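Local coordinates for ribosomal-protein-serine acetyltransferase, putative (Vibrio cholerae O1 biovar eltor, PDB 2FCK) that probably transfers an acetyl group from acetyl-CoA to protein N-termini, as expected of a GNAT-fold acetyltransferase, though its true substrate is not established, at residues F125-E128 with R134-I137. Residues are numbered along the deposited sequence; the frame is centred on the assembly and turned at random.
Sequences FCFE and RLEI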
# COMPACT_ATOMS: atom_id res chain seq x y z
N PHE A 125 6.13 11.33 13.71
CA PHE A 125 6.81 10.06 13.98
C PHE A 125 7.15 9.35 12.67
O PHE A 125 8.29 8.89 12.46
CB PHE A 125 5.94 9.22 14.90
CG PHE A 125 6.37 7.79 15.01
CD1 PHE A 125 7.47 7.44 15.77
CD2 PHE A 125 5.63 6.80 14.37
CE1 PHE A 125 7.86 6.08 15.88
CE2 PHE A 125 6.01 5.47 14.45
CZ PHE A 125 7.13 5.12 15.21
N CYS A 126 6.17 9.30 11.76
CA CYS A 126 6.39 8.64 10.45
C CYS A 126 7.50 9.30 9.63
O CYS A 126 8.34 8.61 9.04
CB CYS A 126 5.11 8.61 9.66
SG CYS A 126 3.88 7.48 10.29
N PHE A 127 7.52 10.65 9.62
CA PHE A 127 8.48 11.39 8.74
C PHE A 127 9.88 11.50 9.40
O PHE A 127 10.92 11.29 8.76
CB PHE A 127 7.96 12.80 8.37
CG PHE A 127 6.81 12.82 7.39
CD1 PHE A 127 6.66 11.81 6.41
CD2 PHE A 127 5.95 13.92 7.34
CE1 PHE A 127 5.64 11.89 5.49
CE2 PHE A 127 4.93 13.99 6.41
CZ PHE A 127 4.78 12.98 5.48
N GLU A 128 9.89 11.89 10.68
CA GLU A 128 11.15 12.12 11.40
C GLU A 128 11.83 10.82 11.77
O GLU A 128 13.01 10.65 11.49
CB GLU A 128 10.91 12.97 12.66
CG GLU A 128 10.31 14.31 12.36
CD GLU A 128 11.19 15.17 11.47
OE1 GLU A 128 12.43 15.15 11.64
OE2 GLU A 128 10.64 15.85 10.58
N ARG A 134 6.07 9.58 2.16
CA ARG A 134 4.69 9.84 1.80
C ARG A 134 3.76 9.08 2.73
O ARG A 134 4.00 7.91 3.05
CB ARG A 134 4.42 9.34 0.36
CG ARG A 134 2.98 9.55 -0.13
CD ARG A 134 2.83 9.22 -1.67
NE ARG A 134 1.39 9.07 -2.02
CZ ARG A 134 0.61 10.04 -2.51
NH1 ARG A 134 1.11 11.25 -2.78
NH2 ARG A 134 -0.68 9.83 -2.70
N LEU A 135 2.65 9.72 3.12
CA LEU A 135 1.59 9.02 3.86
C LEU A 135 0.27 9.23 3.12
O LEU A 135 0.06 10.31 2.60
CB LEU A 135 1.45 9.61 5.27
CG LEU A 135 2.74 9.56 6.14
CD1 LEU A 135 2.56 10.38 7.45
CD2 LEU A 135 3.13 8.16 6.48
N GLU A 136 -0.56 8.20 3.07
CA GLU A 136 -1.94 8.33 2.56
C GLU A 136 -2.98 8.16 3.70
O GLU A 136 -2.87 7.23 4.53
CB GLU A 136 -2.17 7.31 1.46
CG GLU A 136 -1.47 7.82 0.18
CD GLU A 136 -1.67 6.90 -1.04
OE1 GLU A 136 -2.32 5.83 -0.92
OE2 GLU A 136 -1.09 7.25 -2.09
N ILE A 137 -3.99 9.02 3.70
CA ILE A 137 -5.21 8.90 4.50
C ILE A 137 -6.37 8.62 3.56
O ILE A 137 -6.42 9.27 2.52
CB ILE A 137 -5.44 10.19 5.23
CG1 ILE A 137 -4.34 10.37 6.29
CG2 ILE A 137 -6.82 10.25 5.90
CD1 ILE A 137 -4.20 11.73 6.74
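L135 of strand 134-139 packs its isobutyl group against the last turn of helix 114-129, where C126 and F127 receive it. Both methyls, CD1 and CD2, reach C126 CB at 3.8 Å. CD2 also lies 3.9 Å from C126 SG, while CD1 in addition covers one face of the F127 ring, 4.2 Å from the ring centroid and 24° off the normal, a CH-pi contact displaced toward the rim. The F127 ring arrives from the opposite direction to L135; with CG anti to its own carbonyl carbon (chi1 -72°), it reaches across so that CE1 stands 3.8 Å from L135 CG. This is the tight part; L101 of the adjacent strand 98-105 touches L135, and I89 of strand 83-93 touches C126. The contact thins toward R134, at the edge of the partly exposed F127 ring, where CE1 lies 4.1 Å from R134 N. R134 N is buried with no polar partner in the model. The R134 side chain leaves on the other side of the strand, where NE (3.1 Å) and NH2 (2.7 Å) both bind E136 OE2 side-on. E158 and R164 of the same chain extend this salt bridge, and P162 O of the second subunit accepts from R134 NH1. Alternation along the strand thus separates the chemistry: between these two segments the contact is apolar, while charge pairing lies on the opposite face, within the strand and its own chain.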